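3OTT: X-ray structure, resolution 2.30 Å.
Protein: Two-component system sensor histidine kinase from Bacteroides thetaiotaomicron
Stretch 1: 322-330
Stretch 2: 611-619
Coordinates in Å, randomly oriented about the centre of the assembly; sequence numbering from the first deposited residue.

Stretch 1 322-330: DGNQFYSLF
Stretch 2, residues 611-619: VYLGGADGF

Three hydrogen bonds join the stretches; two are backbone bonds flanking a single bridge between Q325 and A616 (CA–CA 4.7 Å), and the third uses a carboxylate. The straightest runs from F326 N to G615 O, 3.1 Å at 172°. On the other side of Q325, D617 N donates to N324 O (2.8 Å, 148°), and N324 N returns a bond to the carboxylate, D617 OD1 (3.1 Å, 141°). D617 has phi/psi 56/33 and chi1 m (-54°); its CA-to-CB bond points away, yet OD1 comes back to the other stretch. D617 OD1 also lies 3.2 Å from G323 CA; a CB on G323 would clash with it.

Strand 326-330 and the strand that enters stretch 2 at V611 run roughly antiparallel, at 150°, with axes approaching to 5.7 Å. Within stretch 2, G615 N bonds G618 O (3.1 Å), closing the turn; G618, at 162/-177, adopts angles that call for glycine.

Q325 (chi1 t, chi2 p) lays its amide along the bridge, Q325 OE1 3.5 Å from A616 CA and Q325 NE2 3.4 Å from G615 C. F326 (m, chi2 112°) points toward stretch 2, its ring edge meeting G618 O at 3.3 Å from F326 CD1. G614 leaves room: a CB there would clash with F326 CB. Buried L329 (m, t) sets CD1 3.6 Å from G614 N and 4.0 Å from Y612 CB. The contact between the stretches buries 437 Å², both sides summed.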

# COMPACT_ATOMS: atom_id res chain seq x y z
N ASP B 322 -5.61 -0.57 -2.33
CA ASP B 322 -6.83 -0.79 -3.18
C ASP B 322 -7.89 0.30 -2.99
O ASP B 322 -8.13 0.75 -1.89
CB ASP B 322 -7.48 -2.14 -2.88
CG ASP B 322 -6.66 -3.33 -3.40
OD1 ASP B 322 -6.26 -3.33 -4.57
OD2 ASP B 322 -6.43 -4.30 -2.64
N GLY B 323 -8.54 0.68 -4.08
CA GLY B 323 -9.55 1.68 -4.03
C GLY B 323 -10.95 1.11 -3.80
O GLY B 323 -11.14 -0.08 -3.93
N ASN B 324 -11.89 1.97 -3.42
CA ASN B 324 -13.26 1.65 -3.40
C ASN B 324 -14.01 2.92 -3.45
O ASN B 324 -13.59 3.86 -2.83
CB ASN B 324 -13.65 0.91 -2.12
CG ASN B 324 -14.90 0.06 -2.30
OD1 ASN B 324 -15.69 0.30 -3.19
ND2 ASN B 324 -15.03 -0.96 -1.50
N GLN B 325 -15.11 2.98 -4.19
CA GLN B 325 -16.07 4.08 -4.05
C GLN B 325 -17.29 3.60 -3.23
O GLN B 325 -18.01 2.68 -3.64
CB GLN B 325 -16.54 4.55 -5.42
CG GLN B 325 -17.57 5.72 -5.36
CD GLN B 325 -16.88 7.04 -5.19
OE1 GLN B 325 -15.81 7.25 -5.76
NE2 GLN B 325 -17.49 7.94 -4.41
N PHE B 326 -17.54 4.24 -2.09
CA PHE B 326 -18.52 3.72 -1.14
C PHE B 326 -19.92 4.15 -1.43
O PHE B 326 -20.19 5.37 -1.50
CB PHE B 326 -18.12 4.11 0.31
CG PHE B 326 -16.85 3.46 0.79
CD1 PHE B 326 -15.73 4.21 1.02
CD2 PHE B 326 -16.78 2.08 1.00
CE1 PHE B 326 -14.56 3.60 1.45
CE2 PHE B 326 -15.60 1.46 1.42
CZ PHE B 326 -14.51 2.21 1.65
N TYR B 327 -20.81 3.15 -1.64
CA TYR B 327 -22.22 3.38 -1.93
C TYR B 327 -23.19 2.93 -0.82
O TYR B 327 -24.34 3.38 -0.77
CB TYR B 327 -22.65 2.81 -3.31
CG TYR B 327 -21.92 3.48 -4.49
CD1 TYR B 327 -22.17 4.83 -4.83
CD2 TYR B 327 -21.00 2.79 -5.24
CE1 TYR B 327 -21.52 5.45 -5.94
CE2 TYR B 327 -20.32 3.40 -6.33
CZ TYR B 327 -20.61 4.72 -6.68
OH TYR B 327 -19.93 5.29 -7.75
N SER B 328 -22.72 2.06 0.05
CA SER B 328 -23.51 1.55 1.17
C SER B 328 -22.62 1.43 2.39
O SER B 328 -21.55 0.79 2.35
CB SER B 328 -24.09 0.18 0.89
OG SER B 328 -24.77 0.19 -0.34
N LEU B 329 -23.06 2.11 3.44
CA LEU B 329 -22.47 2.04 4.75
C LEU B 329 -23.57 1.49 5.67
O LEU B 329 -24.78 1.81 5.51
CB LEU B 329 -22.05 3.41 5.19
CG LEU B 329 -21.26 4.22 4.15
CD1 LEU B 329 -21.13 5.66 4.62
CD2 LEU B 329 -19.87 3.62 3.86
N PHE B 330 -23.15 0.60 6.56
CA PHE B 330 -24.03 -0.07 7.47
C PHE B 330 -23.23 -0.58 8.65
O PHE B 330 -22.10 -0.99 8.52
CB PHE B 330 -24.76 -1.22 6.77
CG PHE B 330 -25.92 -1.78 7.56
CD1 PHE B 330 -27.16 -1.13 7.56
CD2 PHE B 330 -25.76 -2.98 8.32
CE1 PHE B 330 -28.25 -1.66 8.32
CE2 PHE B 330 -26.82 -3.51 9.08
CZ PHE B 330 -28.06 -2.85 9.10
N VAL B 611 -21.90 10.68 12.14
CA VAL B 611 -22.30 10.43 10.74
C VAL B 611 -21.08 10.05 9.88
O VAL B 611 -20.07 10.73 9.91
CB VAL B 611 -23.03 11.65 10.13
CG1 VAL B 611 -23.45 11.37 8.65
CG2 VAL B 611 -24.24 12.02 10.96
N TYR B 612 -21.20 8.95 9.15
CA TYR B 612 -20.18 8.48 8.20
C TYR B 612 -20.56 8.94 6.81
O TYR B 612 -21.73 8.76 6.38
CB TYR B 612 -20.07 6.95 8.23
CG TYR B 612 -19.58 6.49 9.60
CD1 TYR B 612 -18.22 6.42 9.90
CD2 TYR B 612 -20.47 6.17 10.59
CE1 TYR B 612 -17.78 6.03 11.15
CE2 TYR B 612 -20.02 5.75 11.88
CZ TYR B 612 -18.69 5.71 12.14
OH TYR B 612 -18.28 5.32 13.39
N LEU B 613 -19.59 9.51 6.10
CA LEU B 613 -19.88 10.07 4.79
C LEU B 613 -18.96 9.36 3.78
O LEU B 613 -17.74 9.56 3.77
CB LEU B 613 -19.68 11.57 4.80
CG LEU B 613 -20.51 12.37 5.82
CD1 LEU B 613 -19.79 12.63 7.17
CD2 LEU B 613 -20.94 13.71 5.19
N GLY B 614 -19.52 8.48 2.98
CA GLY B 614 -18.66 7.58 2.21
C GLY B 614 -18.45 8.17 0.86
O GLY B 614 -19.34 8.81 0.30
N GLY B 615 -17.24 8.04 0.36
CA GLY B 615 -16.86 8.71 -0.86
C GLY B 615 -15.76 7.95 -1.53
O GLY B 615 -15.77 6.73 -1.52
N ALA B 616 -14.82 8.68 -2.16
CA ALA B 616 -13.79 8.08 -2.98
C ALA B 616 -12.62 7.62 -2.10
O ALA B 616 -11.98 8.44 -1.45
CB ALA B 616 -13.31 9.09 -4.03
N ASP B 617 -12.38 6.32 -2.06
CA ASP B 617 -11.20 5.78 -1.31
C ASP B 617 -11.17 6.18 0.18
O ASP B 617 -10.09 6.35 0.78
CB ASP B 617 -9.89 6.15 -2.04
CG ASP B 617 -9.90 5.71 -3.55
OD1 ASP B 617 -10.59 4.73 -3.92
OD2 ASP B 617 -9.25 6.37 -4.37
N GLY B 618 -12.35 6.32 0.81
CA GLY B 618 -12.35 6.72 2.21
C GLY B 618 -13.71 7.25 2.62
O GLY B 618 -14.66 7.20 1.83
N PHE B 619 -13.81 7.71 3.86
CA PHE B 619 -15.04 8.22 4.37
C PHE B 619 -14.77 9.31 5.40
O PHE B 619 -13.77 9.29 6.10
CB PHE B 619 -15.89 7.10 5.00
CG PHE B 619 -15.21 6.40 6.13
CD1 PHE B 619 -14.44 5.29 5.89
CD2 PHE B 619 -15.32 6.88 7.44
CE1 PHE B 619 -13.77 4.65 6.93
CE2 PHE B 619 -14.70 6.23 8.49
CZ PHE B 619 -13.92 5.12 8.24